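Local structure of enoyl-[acyl-carrier-protein] reductase [FMN] (Thermotoga maritima, 5GVJ) at the interface of chains A and B. The protein catalyses the FMN-dependent, NADH-driven reduction of enoyl-acyl-carrier-protein in fatty acid synthesis, as a flavoprotein enoyl-ACP reductase of the FabK type. Numbering follows the deposited sequence. Chains: chain A/B, Enoyl-[acyl-carrier-protein] reductase [FMN].

Contact 1: the interface of chains A and B. Residues chain A 175, 177, 283, 300; chain B 157, 161, 184.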
ATOM      1  N   ASP A 175       7.602   9.670   5.064  1.00 13.38           N
ATOM      2  CA  ASP A 175       7.823  11.031   4.587  1.00 14.92           C
ATOM      3  C   ASP A 175       6.484  11.756   4.463  1.00 17.04           C
ATOM      4  O   ASP A 175       5.413  11.180   4.688  1.00 16.20           O
ATOM      5  CB  ASP A 175       8.600  11.038   3.264  1.00 17.62           C
ATOM      6  CG  ASP A 175       7.944  10.187   2.194  1.00 15.64           C
ATOM      7  OD1 ASP A 175       6.699  10.035   2.225  1.00 15.72           O
ATOM      8  OD2 ASP A 175       8.676   9.676   1.323  1.00 18.70           O
ATOM      9  N   ARG A 177       4.956  12.977   1.787  1.00 17.91           N
ATOM     10  CA  ARG A 177       4.113  12.381   0.746  1.00 16.65           C
ATOM     11  C   ARG A 177       3.239  11.279   1.315  1.00 16.86           C
ATOM     12  O   ARG A 177       2.033  11.222   1.052  1.00 16.43           O
ATOM     13  CB  ARG A 177       4.985  11.798  -0.364  1.00 17.65           C
ATOM     14  CG  ARG A 177       5.281  12.734  -1.475  1.00 23.19           C
ATOM     15  CD  ARG A 177       5.873  11.960  -2.621  1.00 21.12           C
ATOM     16  NE  ARG A 177       6.775  12.793  -3.403  1.00 29.99           N
ATOM     17  CZ  ARG A 177       7.237  12.459  -4.601  1.00 28.09           C
ATOM     18  NH1 ARG A 177       6.881  11.305  -5.156  1.00 23.98           N
ATOM     19  NH2 ARG A 177       8.053  13.284  -5.241  1.00 35.34           N
ATOM     20  N   LEU A 283      12.853   3.945   1.436  1.00 14.74           N
ATOM     21  CA  LEU A 283      12.636   5.375   1.315  1.00 15.98           C
ATOM     22  C   LEU A 283      13.551   6.174   2.232  1.00 18.48           C
ATOM     23  O   LEU A 283      13.509   7.408   2.220  1.00 22.10           O
ATOM     24  CB  LEU A 283      11.180   5.708   1.644  1.00 15.47           C
ATOM     25  CG  LEU A 283      10.126   5.005   0.805  1.00 18.66           C
ATOM     26  CD1 LEU A 283       8.740   5.241   1.409  1.00 16.71           C
ATOM     27  CD2 LEU A 283      10.223   5.517  -0.626  1.00 17.39           C
ATOM     28  N   GLU A 300       6.822  18.682   3.573  1.00 18.00           N
ATOM     29  CA  GLU A 300       6.476  17.935   2.376  1.00 16.35           C
ATOM     30  C   GLU A 300       4.987  17.621   2.328  1.00 17.74           C
ATOM     31  O   GLU A 300       4.399  17.606   1.241  1.00 15.97           O
ATOM     32  CB  GLU A 300       7.307  16.652   2.318  1.00 16.66           C
ATOM     33  CG  GLU A 300       7.060  15.811   1.069  1.00 18.80           C
ATOM     34  CD  GLU A 300       8.041  14.654   0.947  1.00 21.52           C
ATOM     35  OE1 GLU A 300       9.169  14.878   0.463  1.00 21.44           O
ATOM     36  OE2 GLU A 300       7.686  13.523   1.344  1.00 19.53           O
TER
ATOM     37  N   ASN B 157       5.794   5.755  -4.372  1.00 13.37           N
ATOM     38  CA  ASN B 157       6.613   6.822  -3.805  1.00 12.29           C
ATOM     39  C   ASN B 157       8.043   6.729  -4.317  1.00 14.67           C
ATOM     40  O   ASN B 157       8.592   7.708  -4.832  1.00 15.97           O
ATOM     41  CB  ASN B 157       6.560   6.731  -2.276  1.00 15.34           C
ATOM     42  CG  ASN B 157       7.260   7.896  -1.576  1.00 17.09           C
ATOM     43  OD1 ASN B 157       7.958   8.695  -2.201  1.00 17.80           O
ATOM     44  ND2 ASN B 157       7.054   7.998  -0.259  1.00 16.26           N
ATOM     45  N   ARG B 161       9.959   9.176  -7.340  1.00 14.94           N
ATOM     46  CA  ARG B 161      11.149   9.953  -7.009  1.00 18.78           C
ATOM     47  C   ARG B 161      12.340   9.598  -7.890  1.00 22.07           C
ATOM     48  O   ARG B 161      13.249  10.425  -8.040  1.00 22.62           O
ATOM     49  CB  ARG B 161      11.509   9.750  -5.542  1.00 21.39           C
ATOM     50  CG  ARG B 161      10.493  10.344  -4.596  1.00 18.22           C
ATOM     51  CD  ARG B 161      10.964  10.207  -3.168  1.00 20.27           C
ATOM     52  NE  ARG B 161       9.919  10.572  -2.215  1.00 19.02           N
ATOM     53  CZ  ARG B 161       9.801  11.774  -1.659  1.00 24.46           C
ATOM     54  NH1 ARG B 161      10.661  12.740  -1.961  1.00 22.69           N
ATOM     55  NH2 ARG B 161       8.829  12.002  -0.789  1.00 23.25           N
ATOM     56  N   ALA B 184      -0.812  11.745  -4.403  1.00 13.88           N
ATOM     57  CA  ALA B 184       0.020  12.234  -3.309  1.00 12.56           C
ATOM     58  C   ALA B 184       1.370  11.529  -3.277  1.00 14.89           C
ATOM     59  O   ALA B 184       2.397  12.155  -2.991  1.00 14.13           O
ATOM     60  CB  ALA B 184      -0.702  12.051  -1.972  1.00 13.47           C
TER

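Contact 2: the interface of chains A and B. Residues chain A 149-151, 154-155; chain B 217-218, 279.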
ATOM      1  N   GLU A 149      -2.278  -9.386   6.533  1.00 23.16           N
ATOM      2  CA  GLU A 149      -2.293  -9.731   5.123  1.00 27.91           C
ATOM      3  C   GLU A 149      -2.603  -8.557   4.208  1.00 27.47           C
ATOM      4  O   GLU A 149      -2.251  -8.612   3.023  1.00 28.51           O
ATOM      5  CB  GLU A 149      -3.323 -10.837   4.862  1.00 33.90           C
ATOM      6  CG  GLU A 149      -3.418 -11.849   5.981  1.00 39.39           C
ATOM      7  CD  GLU A 149      -4.058 -13.148   5.532  1.00 49.90           C
ATOM      8  OE1 GLU A 149      -5.309 -13.189   5.425  1.00 46.33           O
ATOM      9  OE2 GLU A 149      -3.304 -14.117   5.275  1.00 51.32           O
ATOM     10  N   VAL A 150      -3.240  -7.505   4.718  1.00 19.88           N
ATOM     11  CA  VAL A 150      -3.716  -6.402   3.886  1.00 19.83           C
ATOM     12  C   VAL A 150      -2.659  -5.302   3.839  1.00 18.99           C
ATOM     13  O   VAL A 150      -2.016  -4.996   4.855  1.00 15.69           O
ATOM     14  CB  VAL A 150      -5.056  -5.867   4.422  1.00 17.15           C
ATOM     15  CG1 VAL A 150      -5.673  -4.878   3.426  1.00 14.19           C
ATOM     16  CG2 VAL A 150      -6.013  -7.025   4.696  1.00 19.31           C
ATOM     17  N   THR A 151      -2.486  -4.692   2.666  1.00 16.59           N
ATOM     18  CA  THR A 151      -1.550  -3.582   2.534  1.00 16.44           C
ATOM     19  C   THR A 151      -2.174  -2.288   3.035  1.00 15.30           C
ATOM     20  O   THR A 151      -3.393  -2.164   3.166  1.00 14.02           O
ATOM     21  CB  THR A 151      -1.121  -3.371   1.083  1.00 14.87           C
ATOM     22  OG1 THR A 151      -2.245  -2.876   0.347  1.00 15.47           O
ATOM     23  CG2 THR A 151      -0.627  -4.679   0.461  1.00 14.95           C
ATOM     24  N   VAL A 154      -4.930  -0.378   0.795  1.00 13.48           N
ATOM     25  CA  VAL A 154      -6.281  -0.920   0.866  1.00 11.59           C
ATOM     26  C   VAL A 154      -6.843  -0.791   2.280  1.00 14.05           C
ATOM     27  O   VAL A 154      -7.996  -0.385   2.484  1.00 14.00           O
ATOM     28  CB  VAL A 154      -6.264  -2.388   0.401  1.00 13.17           C
ATOM     29  CG1 VAL A 154      -7.603  -3.059   0.701  1.00 14.89           C
ATOM     30  CG2 VAL A 154      -5.922  -2.483  -1.104  1.00 13.94           C
ATOM     31  N   LEU A 155      -6.041  -1.157   3.276  1.00 12.08           N
ATOM     32  CA  LEU A 155      -6.551  -1.296   4.638  1.00 14.55           C
ATOM     33  C   LEU A 155      -7.024   0.035   5.208  1.00 14.50           C
ATOM     34  O   LEU A 155      -8.106   0.120   5.797  1.00 14.57           O
ATOM     35  CB  LEU A 155      -5.470  -1.897   5.528  1.00 12.69           C
ATOM     36  CG  LEU A 155      -5.887  -2.127   6.976  1.00 14.96           C
ATOM     37  CD1 LEU A 155      -6.876  -3.282   7.068  1.00 16.07           C
ATOM     38  CD2 LEU A 155      -4.630  -2.404   7.802  1.00 14.91           C
TER
ATOM     39  N   ILE B 217     -11.437  -7.464   1.948  1.00 20.06           N
ATOM     40  CA  ILE B 217     -10.036  -7.111   1.720  1.00 15.35           C
ATOM     41  C   ILE B 217      -9.092  -8.249   2.090  1.00 20.43           C
ATOM     42  O   ILE B 217      -7.919  -8.227   1.697  1.00 18.83           O
ATOM     43  CB  ILE B 217      -9.655  -5.825   2.487  1.00 16.93           C
ATOM     44  CG1 ILE B 217      -9.802  -6.032   3.998  1.00 17.30           C
ATOM     45  CG2 ILE B 217     -10.514  -4.649   2.011  1.00 14.05           C
ATOM     46  CD1 ILE B 217      -9.451  -4.786   4.820  1.00 18.10           C
ATOM     47  N   ARG B 218      -9.574  -9.252   2.830  1.00 19.31           N
ATOM     48  CA  ARG B 218      -8.757 -10.377   3.277  1.00 25.49           C
ATOM     49  C   ARG B 218      -9.023 -11.653   2.489  1.00 25.72           C
ATOM     50  O   ARG B 218      -8.502 -12.711   2.852  1.00 24.73           O
ATOM     51  CB  ARG B 218      -8.997 -10.646   4.770  1.00 23.50           C
ATOM     52  CG  ARG B 218      -8.400  -9.606   5.693  1.00 29.46           C
ATOM     53  CD  ARG B 218      -8.473 -10.053   7.160  1.00 28.68           C
ATOM     54  NE  ARG B 218      -9.858 -10.270   7.579  1.00 37.52           N
ATOM     55  CZ  ARG B 218     -10.210 -10.747   8.770  1.00 41.45           C
ATOM     56  NH1 ARG B 218      -9.271 -11.052   9.659  1.00 42.19           N
ATOM     57  NH2 ARG B 218     -11.495 -10.916   9.073  1.00 38.15           N
ATOM     58  N   GLN B 279      -6.602  -7.018  -3.806  1.00 15.95           N
ATOM     59  CA  GLN B 279      -7.196  -6.714  -2.513  1.00 16.58           C
ATOM     60  C   GLN B 279      -8.243  -5.622  -2.623  1.00 16.12           C
ATOM     61  O   GLN B 279      -9.117  -5.527  -1.754  1.00 15.51           O
ATOM     62  CB  GLN B 279      -6.096  -6.312  -1.506  1.00 15.06           C
ATOM     63  CG  GLN B 279      -5.160  -7.466  -1.149  1.00 18.07           C
ATOM     64  CD  GLN B 279      -4.145  -7.093  -0.077  1.00 19.14           C
ATOM     65  OE1 GLN B 279      -4.084  -5.946   0.357  1.00 17.66           O
ATOM     66  NE2 GLN B 279      -3.344  -8.069   0.354  1.00 19.43           N
TER

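Contact 3: the interface of chains A and B. Residues chain A 142, 152-153, 171, 173, 181-182, 185; chain B 153.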
ATOM      1  N   GLU A 142       3.152  -4.012   4.749  1.00 12.88           N
ATOM      2  CA  GLU A 142       4.494  -3.563   4.389  1.00 16.35           C
ATOM      3  C   GLU A 142       5.316  -3.156   5.603  1.00 16.51           C
ATOM      4  O   GLU A 142       6.506  -2.859   5.455  1.00 17.90           O
ATOM      5  CB  GLU A 142       4.453  -2.379   3.412  1.00 16.34           C
ATOM      6  CG  GLU A 142       3.438  -1.278   3.759  1.00 14.94           C
ATOM      7  CD  GLU A 142       2.109  -1.488   3.041  1.00 18.62           C
ATOM      8  OE1 GLU A 142       1.383  -2.438   3.396  1.00 16.03           O
ATOM      9  OE2 GLU A 142       1.811  -0.720   2.102  1.00 17.77           O
ATOM     10  N   THR A 152      -1.311  -1.300   3.282  1.00 14.78           N
ATOM     11  CA  THR A 152      -1.771  -0.015   3.807  1.00 14.64           C
ATOM     12  C   THR A 152      -2.754   0.653   2.861  1.00 14.99           C
ATOM     13  O   THR A 152      -3.780   1.193   3.296  1.00 13.80           O
ATOM     14  CB  THR A 152      -0.570   0.900   4.053  1.00 13.73           C
ATOM     15  OG1 THR A 152       0.272   0.302   5.035  1.00 15.25           O
ATOM     16  CG2 THR A 152      -1.010   2.278   4.556  1.00 13.66           C
ATOM     17  N   PHE A 153      -2.448   0.631   1.562  1.00 14.53           N
ATOM     18  CA  PHE A 153      -3.251   1.356   0.589  1.00 15.14           C
ATOM     19  C   PHE A 153      -4.702   0.925   0.651  1.00 15.49           C
ATOM     20  O   PHE A 153      -5.614   1.758   0.571  1.00 12.66           O
ATOM     21  CB  PHE A 153      -2.695   1.121  -0.815  1.00 16.62           C
ATOM     22  CG  PHE A 153      -2.969   2.237  -1.749  1.00 15.02           C
ATOM     23  CD1 PHE A 153      -2.072   3.283  -1.867  1.00 15.64           C
ATOM     24  CD2 PHE A 153      -4.139   2.264  -2.482  1.00 17.10           C
ATOM     25  CE1 PHE A 153      -2.336   4.335  -2.713  1.00 16.16           C
ATOM     26  CE2 PHE A 153      -4.404   3.304  -3.337  1.00 21.69           C
ATOM     27  CZ  PHE A 153      -3.497   4.345  -3.451  1.00 18.71           C
ATOM     28  N   GLY A 171       2.646   1.547   8.413  1.00 18.02           N
ATOM     29  CA  GLY A 171       3.198   0.662   7.414  1.00 15.24           C
ATOM     30  C   GLY A 171       3.429   1.384   6.106  1.00 17.86           C
ATOM     31  O   GLY A 171       2.467   1.812   5.455  1.00 15.31           O
ATOM     32  N   ILE A 173       5.078   4.285   5.669  1.00 13.38           N
ATOM     33  CA  ILE A 173       5.033   5.734   5.759  1.00 13.59           C
ATOM     34  C   ILE A 173       6.353   6.215   6.331  1.00 15.48           C
ATOM     35  O   ILE A 173       6.695   5.892   7.473  1.00 16.34           O
ATOM     36  CB  ILE A 173       3.852   6.207   6.616  1.00 16.45           C
ATOM     37  CG1 ILE A 173       2.554   5.597   6.078  1.00 15.76           C
ATOM     38  CG2 ILE A 173       3.777   7.724   6.581  1.00 18.22           C
ATOM     39  CD1 ILE A 173       1.444   5.558   7.080  1.00 17.01           C
ATOM     40  N   ALA A 181      -0.792  10.963   1.455  1.00 17.19           N
ATOM     41  CA  ALA A 181      -1.456   9.788   0.904  1.00 12.99           C
ATOM     42  C   ALA A 181      -2.315   9.085   1.945  1.00 13.80           C
ATOM     43  O   ALA A 181      -3.449   8.696   1.657  1.00 13.50           O
ATOM     44  CB  ALA A 181      -0.415   8.823   0.350  1.00 13.77           C
ATOM     45  N   ALA A 182      -1.787   8.901   3.165  1.00 11.82           N
ATOM     46  CA  ALA A 182      -2.569   8.265   4.221  1.00 13.23           C
ATOM     47  C   ALA A 182      -3.815   9.075   4.543  1.00 12.76           C
ATOM     48  O   ALA A 182      -4.906   8.517   4.712  1.00 12.71           O
ATOM     49  CB  ALA A 182      -1.716   8.082   5.479  1.00 11.84           C
ATOM     50  N   LEU A 185      -6.488   8.528   2.018  1.00 12.39           N
ATOM     51  CA  LEU A 185      -7.218   7.280   2.200  1.00 13.37           C
ATOM     52  C   LEU A 185      -8.189   7.336   3.376  1.00 14.84           C
ATOM     53  O   LEU A 185      -9.010   6.422   3.520  1.00 18.17           O
ATOM     54  CB  LEU A 185      -6.239   6.121   2.396  1.00 14.77           C
ATOM     55  CG  LEU A 185      -5.279   5.828   1.241  1.00 11.96           C
ATOM     56  CD1 LEU A 185      -4.207   4.819   1.638  1.00 12.50           C
ATOM     57  CD2 LEU A 185      -6.065   5.340   0.027  1.00 11.08           C
TER
ATOM     58  N   PHE B 153       1.859   1.534  -1.738  1.00 14.53           N
ATOM     59  CA  PHE B 153       2.149   2.701  -0.919  1.00 15.14           C
ATOM     60  C   PHE B 153       3.621   3.055  -0.974  1.00 15.49           C
ATOM     61  O   PHE B 153       3.985   4.234  -1.058  1.00 12.66           O
ATOM     62  CB  PHE B 153       1.729   2.433   0.526  1.00 16.62           C
ATOM     63  CG  PHE B 153       1.366   3.661   1.270  1.00 15.02           C
ATOM     64  CD1 PHE B 153       0.060   4.117   1.266  1.00 15.64           C
ATOM     65  CD2 PHE B 153       2.332   4.382   1.942  1.00 17.10           C
ATOM     66  CE1 PHE B 153      -0.275   5.273   1.932  1.00 16.16           C
ATOM     67  CE2 PHE B 153       2.003   5.530   2.619  1.00 21.69           C
ATOM     68  CZ  PHE B 153       0.692   5.976   2.612  1.00 18.71           C
TER
HETATM   69  O   HOH W   1       0.106  -0.388   0.033  0.50 15.47           O

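Contact 1: the interface of chains A and B
The guanidinium of B:Arg161 is stacked against that of A:Arg177, the planes 23° apart and the side chains sliding past each other in opposite directions. On one face of B:Arg161 lies NE of A:Arg177, displaced toward the rim, while a face of A:Arg177 is covered by the aliphatic CG of B:Arg161. At the edges of the B:Arg161 guanidinium, in its plane, stand the carboxylate of A:Glu300 and the amide of B:Asn157. Flanking carboxylates are likely to balance the charge: NH2 of B:Arg161 forms salt bridges with OE2 of A:Glu300 at 2.9 Å and OD2 of A:Asp175 at 3.1 Å, the latter weak as a hydrogen bond, and also donates to OE1 of A:Glu300 at 3.2 Å. The glutamate is approached from above its carboxylate plane, and its OE2 also accepts from the backbone N of A:Arg177 at 2.8 Å, on the anti lone pair. Within its own chain, NE of B:Arg161 bonds to OD1 of B:Asn157 at 2.7 Å. With CG anti to the backbone N (chi1 -174°), B:Asn157 turns its ND2 to the syn lone pair of A:Asp175 OD2, 2.8 Å away. A methionine replacing B:Arg161 would probably leave A:Glu300 and A:Asp175 without their cationic mate and B:Asn157 freer to turn. The site joins helix 152-162 and the end of helix 176-185 of chain B to 3-10 helix 279-283, helix 290-309 and the loop and start of helix 176-185 of chain A.

Contact 2: the interface of chains A and B
B:Gln279 reaches across to the backbone of chain A and illustrates how one amide can read two peptide groups. Its OE1 accepts from N of A:Thr151 at 3.1 Å, in the carbonyl plane and on a lone pair, with a nearly straight 171° at the hydrogen. NE2 donates to the carbonyl O of A:Glu149 at 2.9 Å, a more bent bond tilted from both planes. Together the two bonds fix the rotation of the amide about its last torsion. Close by is the tightly packed part: B:Ile217 places CG2 against CG1 of A:Val154 at 3.6 Å, the side chains running past each other in opposite directions. With CG1 of the isoleucine held between its backbone N and carbonyl carbon (chi1 62°), CD1 meets CD1 of A:Leu155 at 3.7 Å. A:Val150 lies across B:Ile217 at about a right angle and sets CG2 on CG of B:Arg218. Toward A:Glu149 the contact slackens. That side chain is poorly ordered; as modelled, its OE1 is 5.8 Å from NE of B:Arg218, so any attraction is doubtful and at most long-range. The site brings the loop before helix 152-162 and that helix's first turns in chain A against 3-10 helix 279-283 and the segment after helix 206-214 of chain B.

Contact 3: the interface of chains A and B
Helix 152-162 of chain B presents its first turn to the same helix in chain A, to helix 176-185, and to the loops carrying A:Glu142 and A:Ile173. From that turn B:Phe153 projects into chain A, a worked example of an aromatic knob in a two-fold interface, with 82 Å² of its surface hidden by the partner. The side chain leaves with CG roughly anti to the backbone N (chi1 -152°), which carries the ring toward helix 176-185. CG1 of A:Ile173 touches CE2 at 3.5 Å, and CB of A:Ala181 meets CZ at 3.8 Å. CG2 of A:Thr152 sits over one face, toward the rim, whereas the backbone N of A:Ala182 lies at the edge in the ring plane. On the other flank CD1 faces its twin, CD1 of A:Phe153, 3.9 Å away, the two side chains meeting at a slant. A:Thr152 is itself positioned by bonds within chain A: OG1 donates to O of A:Gly171 at 2.7 Å, and N donates to OE1 of A:Glu142 at 2.9 Å. A water is shared by the backbone N atoms of both Phe153 residues, each 3.1 Å from it, and also by OE2 of A:Glu142. By burying one aromatic side chain in each partner and bridging the two helix starts through water, the site probably helps hold the two subunits in register.

Contact 3 lies midway in the series, its C-alpha centre about 11 Å from those of contact 1 and contact 2, which are themselves about 21 Å apart. Helix 152-162 is common to all three: its start serves contacts 2 and 3, and its later turns serve contact 1. Helix 176-185 links contacts 1 and 3, and 3-10 helix 279-283 takes part in contacts 1 and 2. Two-fold symmetry repeats every contact with the chains exchanged. The patches therefore probably belong to one extended interface, consistent with a stable dimer, although the coordinates alone do not prove that state in solution.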